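Ribulose bisphosphate carboxylase (Hyperthermus butylicus DSM 5456, PDB 6HUN) probably catalyses the addition of CO2 and water to ribulose 1,5-bisphosphate to give two molecules of 3-phosphoglycerate, probably within an archaeal AMP degradation pathway. Local coordinates at residues A[25-29]-A[64-70]; A[80-84]-A[106-110]; A[112-116]-A[275-279]; A[138-142]-A[364-369]; A[317-321]-A[370-376]. All coordinates share one frame. Residues are numbered along the deposited sequence.

Contact 1. Residues A[25-29]-A[64-70]; sequences IYLEF and AESSVGT
Phe29 lays its ring flat over the methyl of Ala64: Ala64 CB stands 3.6 Å from the Phe29 ring centroid and 9° off the ring normal, a CH-pi contact. Chi1 of Phe29 is m, and the backbones are closest there, at 6.5 Å between the CA atoms of Phe29 and Ala64. Residues 27-29 form a 3-10 turn, held by a weak hydrogen bond from Phe29 N to Tyr26 O (3.3 Å). Across the contact, helix 55-65 runs out: Ser66 leaves helical geometry, and Ala64 O accepts both Ser67 N (3.1 Å) and Gly69 N (2.8 Å). In the Rubisco N-terminal domain the end of this helix and the loop after it face the catalytic domain of the second subunit; Glu65 forms a salt bridge with Lys179 of that subunit, a predicted substrate ligand, and Thr70 packs on its Lys177. Gly69, with phi/psi 65/-157, turns the chain so that Gly69 O lies 3.4 Å from Phe29 CZ, buried without a polar partner. Val68 CG2 meets the edge of the Phe29 ring at CE2 (4.2 Å). Thr70 CG2 sits 3.8 Å from Tyr26 CE1 and 4.1 Å from Ile25 CG1.

Contact 2. Residues A[80-84]-A[106-110]; sequences WFEKL and PVELF
A beta hairpin of the N-terminal domain, strands 87-93 and 99-105, is closed at its base by this contact: the weakly bonded helical turn 81-84 leads into the first strand, and the 3-10 turn 107-109 follows the second. Leu84 N donates to Trp80 O (2.9 Å) on one side; on the other, Leu109 N donates to Pro106 O (3.0 Å) and Phe110 N to Val107 O (3.1 Å). The backbones come closest at Leu84 and Pro106, with CA atoms 5.8 Å apart. The charged contribution is modest, a long salt bridge of 3.8 Å from Lys83 NZ to Glu108 OE2, with Lys83 CE 3.5 Å from the same oxygen. Van der Waals packing does the rest. Leu84, rotamer mt, places CD2 3.6 Å from Glu108 CB and CB 3.6 Å from CD2 of Leu109, also mt. The edge of the Trp80 indole meets the Glu108 chain, CZ3 to CG 4.0 Å; the indole also meets Phe213 of the second subunit, so the hairpin base is part of the dimer interface. Two carbonyls press on carbon: Lys83 O is 3.2 Å from Pro106 CG, and Leu84 O, buried with no polar partner, lies 3.1 Å from Leu109 CD2.

Contact 3. Residues A[112-116]-A[275-279]; sequences EGSIP and WAALQ
The carboxamide of Gln279 grips the backbone of 112-116 at two points: Gln279 NE2 donates to Gly113 O (3.0 Å, 156°), and Ile115 N donates to Gln279 OE1 (2.9 Å, 158°). An mt side chain carries the amide outward from its helix to reach them. Gly113, with phi/psi 64/16, turns the chain into the start of helix 115-122. Ser114 is the N-cap, its OG hydrogen-bonded to Asn117 N. The first turn is thereby well satisfied: Gln279 takes the NH of Ile115, Pro116 has none to offer, and Ser114 takes the next. Farther out, Ile115 (mm) sets CG2 over the face of the Trp275 indole in a CH-pi contact, 3.9 Å from the centroid of the five-membered ring, 26° off its normal, and 3.6 Å from Trp275 CG. The CA atoms of Ile115 and Trp275, at 6.4 Å, mark the closest backbone approach. Pro116 CG completes the packing, 4.1 Å from Ala276 CB. Pro116 also touches Thr245 of the second subunit, and Trp275 its Thr272. The arrangement is an interdomain joint: an N-terminal-domain helix start docked on the first turn of the helix that follows the fourth strand of the Rubisco TIM barrel.

Contact 4. Residues A[138-142]-A[364-369]; sequences EDVYF and FHLEQP
This is a buried interdomain contact, mediated by side chains and water, between the end of N-terminal-domain strand 132-141 and the catalytic-domain segment 364-369. The two run nearly alongside, with end-to-end directions 19° apart and CA atoms 5.6 Å apart at Asp139 and His365. Glu138 and Asp139 form a classic beta bulge opposite Val44 of strand 41-49. Asp139, chi1 t, reaches across so that OD2 accepts Leu366 N (2.7 Å), while its OD1 takes Val140 N (2.7 Å). Water 2 donates to Asp139 OD2 (2.6 Å) and Leu366 O (3.0 Å); water 1 donates to Glu138 O and Phe364 O, both 2.9 Å. Leu366 CD1 packs 3.9 Å from Tyr141 CB. The Gln368 carboxamide pairs with the backbone of Phe142: Phe142 N donates to Gln368 OE1 and Gln368 NE2 to Phe142 O, each 3.0 Å. Gln368 thus supplies the donor and acceptor that a neighbouring strand's backbone would, and the buried carboxylate of Asp139 is balanced by Lys317.

Contact 5. Residues A[317-321]-A[370-376]; sequences KLARM and WSNIKPV
Arg320 is fully extended, ttt with chi4 at -172°, and drives its guanidinium out from helix 312-322 into the loop that leads to barrel strand 377-380. Trp370, chi1 m, lies flat against it: planes at 12°, centres 3.7 Å apart, with Arg320 CZ over the five-membered ring (3.7 Å to the centroid) in a cation-pi stack. Arg320 CD sits over the six-membered ring, 3.8 Å from its centroid, a CH-pi contact. On the guanidinium's other face lies Pro375 CA, 3.6 Å from Arg320 NH2. A type II turn, Trp370 to Ile373, swings the chain past the guanidinium edge, where Arg320 NE donates to Lys374 O (3.0 Å) and NH2 to Ile373 O (3.1 Å). Val376 CG2 packs 3.5 Å from Arg320 CG. Met321 CG meets the indole edge at Trp370 CZ3 (3.7 Å). Arg320 NH1 hydrogen-bonds Ile350 O and Glu353 O, so this buried cation is met by backbone carbonyls around its rim and by aromatic pi density on one face.

Overall arrangement
From the N terminus, contact 1 closes a loop through strand 41-49 and helix 55-65, and contact 2 then closes the following hairpin; the two are in series and touch where Val68 packs on Phe81 and Leu84. Contact 3 opens just after, from 112-116, and spans 158 residues into the TIM barrel. Contact 4 opens inside that span and ends beyond it, so the two cross; contact 5 in turn opens within contact 4's loop and ends just past it, crossing again. Contacts 3 and 4 join the N-terminal domain to the barrel, while contact 5 lies within the catalytic domain. Helix 312-322 links all three: Leu318 meets Trp275, and Lys317 probably hydrogen-bonds Val140 and Gln368.

Contact 1. Residues A[25-29]-A[64-70]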
# COMPACT_ATOMS: atom_id res chain seq x y z
N ILE A 25 8.60 -28.98 11.59
CA ILE A 25 8.01 -29.10 10.25
C ILE A 25 8.63 -28.05 9.34
O ILE A 25 8.57 -28.16 8.11
CB ILE A 25 6.47 -28.96 10.30
CG1 ILE A 25 5.82 -29.38 8.97
CG2 ILE A 25 6.04 -27.55 10.69
CD1 ILE A 25 5.47 -30.85 8.88
N TYR A 26 9.28 -27.05 9.92
CA TYR A 26 9.80 -25.92 9.17
C TYR A 26 11.24 -26.13 8.72
O TYR A 26 11.73 -25.34 7.91
CB TYR A 26 9.67 -24.65 10.02
CG TYR A 26 8.23 -24.27 10.29
CD1 TYR A 26 7.42 -23.83 9.26
CD2 TYR A 26 7.67 -24.39 11.56
CE1 TYR A 26 6.10 -23.48 9.48
CE2 TYR A 26 6.35 -24.06 11.80
CZ TYR A 26 5.57 -23.62 10.76
OH TYR A 26 4.26 -23.27 10.96
N LEU A 27 11.91 -27.20 9.22
CA LEU A 27 13.22 -27.60 8.71
C LEU A 27 13.12 -28.06 7.26
O LEU A 27 14.08 -27.96 6.50
CB LEU A 27 13.84 -28.73 9.58
CG LEU A 27 13.55 -30.25 9.46
CD1 LEU A 27 14.50 -31.03 8.49
CD2 LEU A 27 13.58 -31.01 10.81
N GLU A 28 11.95 -28.55 6.86
CA GLU A 28 11.69 -29.02 5.51
C GLU A 28 11.82 -27.92 4.45
O GLU A 28 11.92 -28.23 3.25
CB GLU A 28 10.30 -29.68 5.51
CG GLU A 28 9.45 -29.51 4.27
CD GLU A 28 8.29 -30.50 4.18
OE1 GLU A 28 8.02 -31.20 5.18
OE2 GLU A 28 7.68 -30.58 3.08
N PHE A 29 11.87 -26.65 4.86
CA PHE A 29 11.95 -25.55 3.90
C PHE A 29 13.32 -24.91 3.84
O PHE A 29 13.49 -23.90 3.15
CB PHE A 29 10.89 -24.48 4.24
CG PHE A 29 9.48 -24.95 4.05
CD1 PHE A 29 8.86 -25.74 5.01
CD2 PHE A 29 8.78 -24.64 2.89
CE1 PHE A 29 7.56 -26.21 4.84
CE2 PHE A 29 7.48 -25.09 2.71
CZ PHE A 29 6.87 -25.90 3.70
N ALA A 64 7.87 -21.13 4.18
CA ALA A 64 6.58 -21.81 4.14
C ALA A 64 5.43 -20.82 4.00
O ALA A 64 4.52 -21.01 3.19
CB ALA A 64 6.39 -22.66 5.40
N GLU A 65 5.45 -19.78 4.82
CA GLU A 65 4.33 -18.84 4.80
C GLU A 65 4.25 -18.09 3.48
O GLU A 65 3.14 -17.75 3.04
CB GLU A 65 4.46 -17.88 5.98
CG GLU A 65 3.43 -16.69 6.00
CD GLU A 65 1.99 -17.12 6.20
OE1 GLU A 65 1.08 -16.49 5.62
OE2 GLU A 65 1.75 -18.11 6.93
N SER A 66 5.38 -17.79 2.83
CA SER A 66 5.35 -17.07 1.57
C SER A 66 5.21 -18.00 0.37
O SER A 66 5.31 -17.54 -0.76
CB SER A 66 6.59 -16.17 1.43
OG SER A 66 7.78 -16.95 1.52
N SER A 67 4.94 -19.29 0.59
CA SER A 67 4.72 -20.19 -0.55
C SER A 67 3.50 -21.08 -0.29
O SER A 67 2.38 -20.59 -0.36
CB SER A 67 5.99 -20.99 -0.90
OG SER A 67 6.43 -21.94 0.06
N VAL A 68 3.71 -22.35 0.06
CA VAL A 68 2.62 -23.34 0.08
C VAL A 68 2.12 -23.65 1.48
O VAL A 68 1.32 -24.57 1.64
CB VAL A 68 3.06 -24.66 -0.59
CG1 VAL A 68 3.38 -24.40 -2.03
CG2 VAL A 68 4.23 -25.22 0.11
N GLY A 69 2.57 -22.92 2.50
CA GLY A 69 2.12 -23.25 3.84
C GLY A 69 2.58 -24.63 4.29
O GLY A 69 3.55 -25.22 3.79
N THR A 70 1.84 -25.18 5.24
CA THR A 70 2.18 -26.47 5.81
C THR A 70 0.97 -27.40 5.73
O THR A 70 -0.15 -27.01 5.41
CB THR A 70 2.62 -26.33 7.27
OG1 THR A 70 1.85 -25.29 7.89
CG2 THR A 70 4.10 -25.98 7.36

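Contact 2. Residues A[80-84]-A[106-110]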
# COMPACT_ATOMS: atom_id res chain seq x y z
N TRP A 80 0.89 -30.44 -6.43
CA TRP A 80 1.84 -29.38 -6.71
C TRP A 80 2.55 -28.85 -5.47
O TRP A 80 3.29 -27.85 -5.56
CB TRP A 80 1.14 -28.23 -7.45
CG TRP A 80 0.92 -28.51 -8.88
CD1 TRP A 80 0.02 -29.38 -9.42
CD2 TRP A 80 1.63 -27.93 -9.99
NE1 TRP A 80 0.12 -29.38 -10.79
CE2 TRP A 80 1.09 -28.49 -11.17
CE3 TRP A 80 2.67 -26.99 -10.10
CZ2 TRP A 80 1.55 -28.15 -12.44
CZ3 TRP A 80 3.12 -26.65 -11.38
CH2 TRP A 80 2.56 -27.24 -12.52
N PHE A 81 2.39 -29.50 -4.31
CA PHE A 81 2.96 -28.98 -3.07
C PHE A 81 4.49 -28.97 -3.11
O PHE A 81 5.12 -27.92 -2.91
CB PHE A 81 2.45 -29.80 -1.88
CG PHE A 81 3.03 -29.37 -0.56
CD1 PHE A 81 2.42 -28.39 0.19
CD2 PHE A 81 4.19 -29.95 -0.07
CE1 PHE A 81 2.94 -27.99 1.43
CE2 PHE A 81 4.74 -29.55 1.13
CZ PHE A 81 4.11 -28.58 1.89
N GLU A 82 5.12 -30.14 -3.32
CA GLU A 82 6.59 -30.18 -3.31
C GLU A 82 7.17 -29.37 -4.46
O GLU A 82 8.27 -28.80 -4.32
CB GLU A 82 7.11 -31.62 -3.35
CG GLU A 82 6.95 -32.39 -2.04
CD GLU A 82 7.98 -31.99 -0.99
OE1 GLU A 82 7.67 -32.12 0.22
OE2 GLU A 82 9.08 -31.52 -1.35
N LYS A 83 6.44 -29.27 -5.58
CA LYS A 83 6.87 -28.49 -6.73
C LYS A 83 6.88 -26.98 -6.43
O LYS A 83 7.81 -26.27 -6.81
CB LYS A 83 5.95 -28.80 -7.92
CG LYS A 83 6.11 -27.86 -9.13
CD LYS A 83 7.57 -27.85 -9.65
CE LYS A 83 7.99 -26.41 -10.07
NZ LYS A 83 9.43 -26.14 -9.76
N LEU A 84 5.84 -26.49 -5.77
CA LEU A 84 5.69 -25.06 -5.52
C LEU A 84 6.45 -24.58 -4.29
O LEU A 84 6.36 -23.39 -3.98
CB LEU A 84 4.21 -24.74 -5.36
CG LEU A 84 3.37 -24.89 -6.61
CD1 LEU A 84 1.89 -24.63 -6.32
CD2 LEU A 84 3.91 -23.93 -7.68
N PRO A 106 9.89 -21.20 -6.76
CA PRO A 106 9.49 -21.61 -8.12
C PRO A 106 8.57 -20.60 -8.78
O PRO A 106 7.67 -20.05 -8.14
CB PRO A 106 8.76 -22.94 -7.88
CG PRO A 106 8.97 -23.28 -6.44
CD PRO A 106 9.25 -22.01 -5.72
N VAL A 107 8.80 -20.33 -10.07
CA VAL A 107 8.03 -19.26 -10.73
C VAL A 107 6.55 -19.60 -10.85
O VAL A 107 5.70 -18.71 -10.95
CB VAL A 107 8.63 -18.92 -12.11
CG1 VAL A 107 7.77 -17.92 -12.84
CG2 VAL A 107 9.99 -18.29 -11.98
N GLU A 108 6.20 -20.88 -10.80
CA GLU A 108 4.80 -21.29 -10.84
C GLU A 108 4.01 -20.83 -9.62
O GLU A 108 2.77 -20.95 -9.62
CB GLU A 108 4.72 -22.82 -10.97
CG GLU A 108 5.27 -23.37 -12.28
CD GLU A 108 6.80 -23.41 -12.35
OE1 GLU A 108 7.33 -23.61 -13.47
OE2 GLU A 108 7.47 -23.22 -11.30
N LEU A 109 4.67 -20.32 -8.58
CA LEU A 109 3.90 -19.74 -7.47
C LEU A 109 3.15 -18.47 -7.87
O LEU A 109 2.21 -18.05 -7.16
CB LEU A 109 4.82 -19.40 -6.30
CG LEU A 109 5.38 -20.49 -5.39
CD1 LEU A 109 6.40 -19.89 -4.45
CD2 LEU A 109 4.25 -21.21 -4.60
N PHE A 110 3.62 -17.75 -8.90
CA PHE A 110 3.18 -16.37 -9.16
C PHE A 110 2.24 -16.31 -10.36
O PHE A 110 2.46 -16.99 -11.36
CB PHE A 110 4.43 -15.48 -9.34
CG PHE A 110 5.40 -15.59 -8.17
CD1 PHE A 110 5.12 -14.96 -6.96
CD2 PHE A 110 6.59 -16.33 -8.28
CE1 PHE A 110 6.00 -15.07 -5.88
CE2 PHE A 110 7.45 -16.46 -7.22
CZ PHE A 110 7.19 -15.81 -6.02

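Contact 3. Residues A[112-116]-A[275-279]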
# COMPACT_ATOMS: atom_id res chain seq x y z
N GLU A 112 1.00 -14.63 -13.69
CA GLU A 112 1.70 -13.82 -14.68
C GLU A 112 1.25 -12.38 -14.62
O GLU A 112 0.06 -12.09 -14.67
CB GLU A 112 1.36 -14.33 -16.10
CG GLU A 112 1.79 -15.68 -16.40
CD GLU A 112 0.76 -16.80 -16.06
OE1 GLU A 112 0.72 -17.76 -16.88
OE2 GLU A 112 0.08 -16.77 -14.97
N GLY A 113 2.22 -11.46 -14.71
CA GLY A 113 1.92 -10.04 -14.84
C GLY A 113 1.19 -9.39 -13.67
O GLY A 113 0.60 -8.32 -13.86
N SER A 114 1.15 -10.01 -12.48
CA SER A 114 0.33 -9.46 -11.38
C SER A 114 1.21 -8.97 -10.23
O SER A 114 1.64 -9.78 -9.41
CB SER A 114 -0.65 -10.51 -10.86
OG SER A 114 -1.37 -10.01 -9.70
N ILE A 115 1.40 -7.65 -10.05
CA ILE A 115 2.11 -7.18 -8.86
C ILE A 115 1.32 -7.51 -7.60
O ILE A 115 1.95 -7.87 -6.58
CB ILE A 115 2.43 -5.68 -8.99
CG1 ILE A 115 3.29 -5.41 -10.24
CG2 ILE A 115 3.12 -5.19 -7.71
CD1 ILE A 115 4.73 -5.87 -10.09
N PRO A 116 -0.00 -7.36 -7.55
CA PRO A 116 -0.72 -7.75 -6.33
C PRO A 116 -0.45 -9.17 -5.91
O PRO A 116 -0.32 -9.42 -4.70
CB PRO A 116 -2.19 -7.54 -6.71
CG PRO A 116 -2.10 -6.36 -7.69
CD PRO A 116 -0.92 -6.75 -8.54
N TRP A 275 -1.04 -0.79 -6.30
CA TRP A 275 -0.37 -1.43 -7.45
C TRP A 275 -1.35 -1.77 -8.55
O TRP A 275 -1.02 -1.62 -9.72
CB TRP A 275 0.34 -2.70 -7.01
CG TRP A 275 1.53 -2.36 -6.15
CD1 TRP A 275 1.66 -2.63 -4.81
CD2 TRP A 275 2.74 -1.78 -6.57
NE1 TRP A 275 2.93 -2.20 -4.38
CE2 TRP A 275 3.60 -1.67 -5.43
CE3 TRP A 275 3.22 -1.34 -7.82
CZ2 TRP A 275 4.93 -1.16 -5.52
CZ3 TRP A 275 4.55 -0.77 -7.88
CH2 TRP A 275 5.35 -0.70 -6.74
N ALA A 276 -2.55 -2.25 -8.21
CA ALA A 276 -3.47 -2.58 -9.30
C ALA A 276 -3.85 -1.32 -10.07
O ALA A 276 -3.99 -1.35 -11.32
CB ALA A 276 -4.72 -3.34 -8.74
N ALA A 277 -4.03 -0.21 -9.37
CA ALA A 277 -4.33 1.05 -10.07
C ALA A 277 -3.20 1.44 -11.01
O ALA A 277 -3.43 1.94 -12.14
CB ALA A 277 -4.53 2.21 -9.07
N LEU A 278 -1.96 1.27 -10.54
CA LEU A 278 -0.82 1.62 -11.41
C LEU A 278 -0.81 0.73 -12.64
O LEU A 278 -0.64 1.22 -13.78
CB LEU A 278 0.49 1.48 -10.63
CG LEU A 278 1.77 1.59 -11.47
CD1 LEU A 278 1.83 2.97 -12.27
CD2 LEU A 278 3.03 1.40 -10.55
N GLN A 279 -1.01 -0.61 -12.45
CA GLN A 279 -0.97 -1.47 -13.64
C GLN A 279 -2.13 -1.16 -14.59
O GLN A 279 -1.97 -1.30 -15.82
CB GLN A 279 -1.02 -2.98 -13.25
CG GLN A 279 0.26 -3.35 -12.42
CD GLN A 279 0.46 -4.85 -12.37
OE1 GLN A 279 -0.00 -5.52 -11.43
NE2 GLN A 279 1.08 -5.40 -13.43

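Contact 4. Residues A[138-142]-A[364-369]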
# COMPACT_ATOMS: atom_id res chain seq x y z
N GLU A 138 14.83 -6.98 1.14
CA GLU A 138 15.87 -6.10 0.61
C GLU A 138 15.86 -6.04 -0.93
O GLU A 138 16.06 -4.96 -1.53
CB GLU A 138 17.25 -6.58 1.09
CG GLU A 138 17.43 -6.71 2.60
CD GLU A 138 17.63 -5.35 3.31
OE1 GLU A 138 17.30 -4.27 2.77
OE2 GLU A 138 18.05 -5.37 4.49
N ASP A 139 15.64 -7.18 -1.58
CA ASP A 139 15.66 -7.24 -3.02
C ASP A 139 15.03 -8.55 -3.46
O ASP A 139 14.98 -9.52 -2.70
CB ASP A 139 17.13 -7.17 -3.53
CG ASP A 139 17.21 -6.80 -5.03
OD1 ASP A 139 16.13 -6.54 -5.64
OD2 ASP A 139 18.35 -6.71 -5.54
N VAL A 140 14.65 -8.60 -4.73
CA VAL A 140 14.07 -9.82 -5.31
C VAL A 140 14.59 -9.87 -6.71
O VAL A 140 14.52 -8.86 -7.42
CB VAL A 140 12.53 -9.82 -5.30
CG1 VAL A 140 11.99 -11.09 -5.98
CG2 VAL A 140 12.01 -9.81 -3.86
N TYR A 141 15.13 -11.05 -7.08
CA TYR A 141 15.60 -11.32 -8.43
C TYR A 141 14.44 -11.94 -9.18
O TYR A 141 13.85 -12.93 -8.71
CB TYR A 141 16.76 -12.29 -8.40
CG TYR A 141 16.92 -13.02 -9.74
CD1 TYR A 141 17.49 -12.37 -10.81
CD2 TYR A 141 16.45 -14.31 -9.93
CE1 TYR A 141 17.67 -13.00 -12.07
CE2 TYR A 141 16.60 -14.99 -11.22
CZ TYR A 141 17.21 -14.29 -12.26
OH TYR A 141 17.39 -14.85 -13.51
N PHE A 142 14.12 -11.35 -10.34
CA PHE A 142 13.05 -11.84 -11.19
C PHE A 142 13.67 -12.53 -12.40
O PHE A 142 14.44 -11.88 -13.12
CB PHE A 142 12.15 -10.70 -11.65
CG PHE A 142 11.42 -10.06 -10.51
CD1 PHE A 142 10.37 -10.72 -9.92
CD2 PHE A 142 11.85 -8.88 -9.98
CE1 PHE A 142 9.70 -10.16 -8.83
CE2 PHE A 142 11.15 -8.29 -8.90
CZ PHE A 142 10.11 -8.95 -8.33
N PHE A 364 23.25 -7.03 -0.18
CA PHE A 364 21.91 -6.50 0.00
C PHE A 364 21.13 -6.36 -1.30
O PHE A 364 19.95 -5.99 -1.27
CB PHE A 364 21.99 -5.14 0.68
CG PHE A 364 22.31 -5.23 2.14
CD1 PHE A 364 23.63 -5.25 2.56
CD2 PHE A 364 21.30 -5.25 3.09
CE1 PHE A 364 23.95 -5.33 3.91
CE2 PHE A 364 21.60 -5.32 4.44
CZ PHE A 364 22.89 -5.39 4.87
N HIS A 365 21.77 -6.60 -2.45
CA HIS A 365 21.13 -6.48 -3.74
C HIS A 365 21.54 -7.69 -4.57
O HIS A 365 22.56 -8.33 -4.29
CB HIS A 365 21.54 -5.18 -4.51
CG HIS A 365 21.36 -3.92 -3.71
ND1 HIS A 365 22.42 -3.25 -3.15
CD2 HIS A 365 20.25 -3.22 -3.40
CE1 HIS A 365 21.97 -2.20 -2.49
NE2 HIS A 365 20.66 -2.14 -2.65
N LEU A 366 20.75 -7.98 -5.59
CA LEU A 366 20.98 -9.15 -6.44
C LEU A 366 21.25 -8.71 -7.86
O LEU A 366 20.85 -7.63 -8.28
CB LEU A 366 19.76 -10.07 -6.42
CG LEU A 366 19.45 -10.70 -5.06
CD1 LEU A 366 17.97 -11.05 -4.89
CD2 LEU A 366 20.29 -11.92 -4.89
N GLU A 367 21.91 -9.55 -8.63
CA GLU A 367 22.10 -9.22 -10.04
C GLU A 367 20.73 -9.29 -10.73
O GLU A 367 19.90 -10.11 -10.37
CB GLU A 367 23.13 -10.21 -10.62
CG GLU A 367 22.98 -10.55 -12.05
CD GLU A 367 24.02 -11.56 -12.47
OE1 GLU A 367 25.21 -11.42 -12.07
OE2 GLU A 367 23.63 -12.51 -13.17
N GLN A 368 20.47 -8.37 -11.72
CA GLN A 368 19.16 -8.29 -12.38
C GLN A 368 19.30 -7.83 -13.84
O GLN A 368 19.47 -6.63 -14.09
CB GLN A 368 18.19 -7.37 -11.62
CG GLN A 368 16.85 -7.26 -12.35
CD GLN A 368 16.04 -8.54 -12.22
OE1 GLN A 368 15.54 -8.87 -11.12
NE2 GLN A 368 15.89 -9.26 -13.30
N PRO A 369 19.18 -8.73 -14.82
CA PRO A 369 19.00 -8.27 -16.21
C PRO A 369 17.59 -7.74 -16.42
O PRO A 369 16.63 -8.17 -15.78
CB PRO A 369 19.26 -9.54 -17.07
CG PRO A 369 19.40 -10.71 -16.11
CD PRO A 369 18.97 -10.19 -14.70
O HOH W 1 18.43 -3.56 -0.74
O HOH W 2 18.25 -6.18 -8.12

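Contact 5. Residues A[317-321]-A[370-376]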
# COMPACT_ATOMS: atom_id res chain seq x y z
N LYS A 317 12.26 -1.02 -8.17
CA LYS A 317 12.27 -2.11 -9.16
C LYS A 317 10.85 -2.55 -9.52
O LYS A 317 10.53 -2.74 -10.71
CB LYS A 317 13.09 -3.26 -8.56
CG LYS A 317 12.98 -4.53 -9.29
CD LYS A 317 13.80 -5.58 -8.56
CE LYS A 317 15.11 -5.74 -9.21
NZ LYS A 317 15.83 -6.98 -8.79
N LEU A 318 9.96 -2.64 -8.54
CA LEU A 318 8.58 -3.05 -8.86
C LEU A 318 7.88 -1.95 -9.67
O LEU A 318 7.06 -2.24 -10.53
CB LEU A 318 7.79 -3.34 -7.57
CG LEU A 318 8.31 -4.55 -6.74
CD1 LEU A 318 7.60 -4.55 -5.35
CD2 LEU A 318 7.96 -5.81 -7.43
N ALA A 319 8.14 -0.68 -9.34
CA ALA A 319 7.57 0.43 -10.12
C ALA A 319 8.01 0.39 -11.59
O ALA A 319 7.20 0.61 -12.51
CB ALA A 319 7.99 1.75 -9.48
N ARG A 320 9.26 0.02 -11.84
CA ARG A 320 9.74 -0.08 -13.20
C ARG A 320 9.08 -1.26 -13.92
O ARG A 320 8.66 -1.14 -15.08
CB ARG A 320 11.25 -0.26 -13.17
CG ARG A 320 11.81 -0.50 -14.59
CD ARG A 320 13.39 -0.43 -14.54
NE ARG A 320 13.96 -0.68 -15.90
CZ ARG A 320 15.26 -0.84 -16.16
NH1 ARG A 320 16.14 -0.80 -15.17
NH2 ARG A 320 15.68 -1.07 -17.41
N MET A 321 8.95 -2.39 -13.24
CA MET A 321 8.22 -3.53 -13.84
C MET A 321 6.77 -3.16 -14.17
O MET A 321 6.27 -3.47 -15.27
CB MET A 321 8.24 -4.69 -12.83
CG MET A 321 9.62 -5.25 -12.66
SD MET A 321 9.71 -6.34 -11.21
CE MET A 321 8.43 -7.41 -11.83
N TRP A 370 17.46 -6.78 -17.32
CA TRP A 370 16.18 -6.12 -17.55
C TRP A 370 15.74 -6.31 -19.00
O TRP A 370 15.20 -5.39 -19.62
CB TRP A 370 16.28 -4.63 -17.21
CG TRP A 370 16.29 -4.32 -15.76
CD1 TRP A 370 17.36 -4.03 -14.99
CD2 TRP A 370 15.14 -4.22 -14.93
NE1 TRP A 370 16.98 -3.75 -13.70
CE2 TRP A 370 15.60 -3.87 -13.63
CE3 TRP A 370 13.77 -4.44 -15.14
CZ2 TRP A 370 14.74 -3.71 -12.57
CZ3 TRP A 370 12.91 -4.24 -14.05
CH2 TRP A 370 13.41 -3.88 -12.80
N SER A 371 16.03 -7.47 -19.56
CA SER A 371 15.66 -7.72 -20.95
C SER A 371 14.19 -7.36 -21.20
O SER A 371 13.32 -7.75 -20.41
CB SER A 371 15.91 -9.19 -21.25
OG SER A 371 16.27 -9.35 -22.59
N ASN A 372 13.94 -6.53 -22.22
CA ASN A 372 12.59 -6.10 -22.60
C ASN A 372 11.89 -5.16 -21.60
O ASN A 372 10.66 -5.12 -21.54
CB ASN A 372 11.67 -7.30 -22.84
CG ASN A 372 12.27 -8.25 -23.85
OD1 ASN A 372 12.33 -9.46 -23.63
ND2 ASN A 372 12.77 -7.69 -24.94
N ILE A 373 12.60 -4.46 -20.74
CA ILE A 373 11.97 -3.51 -19.80
C ILE A 373 12.74 -2.19 -19.96
O ILE A 373 13.91 -2.14 -19.68
CB ILE A 373 12.04 -3.99 -18.33
CG1 ILE A 373 11.43 -5.41 -18.12
CG2 ILE A 373 11.39 -2.94 -17.41
CD1 ILE A 373 9.97 -5.49 -18.16
N LYS A 374 12.06 -1.13 -20.45
CA LYS A 374 12.76 0.12 -20.77
C LYS A 374 13.27 0.76 -19.48
O LYS A 374 12.73 0.47 -18.42
CB LYS A 374 11.79 1.10 -21.42
CG LYS A 374 11.47 0.69 -22.95
CD LYS A 374 10.33 1.44 -23.48
CE LYS A 374 10.19 1.11 -25.04
NZ LYS A 374 8.96 1.69 -25.56
N PRO A 375 14.33 1.55 -19.56
CA PRO A 375 14.79 2.30 -18.38
C PRO A 375 13.83 3.41 -17.97
O PRO A 375 13.07 3.97 -18.76
CB PRO A 375 16.13 2.88 -18.83
CG PRO A 375 16.02 2.98 -20.31
CD PRO A 375 15.12 1.84 -20.78
N VAL A 376 13.93 3.77 -16.70
CA VAL A 376 13.06 4.74 -16.04
C VAL A 376 13.89 6.02 -15.80
O VAL A 376 15.03 5.91 -15.41
CB VAL A 376 12.57 4.14 -14.70
CG1 VAL A 376 11.91 5.21 -13.88
CG2 VAL A 376 11.58 2.97 -15.06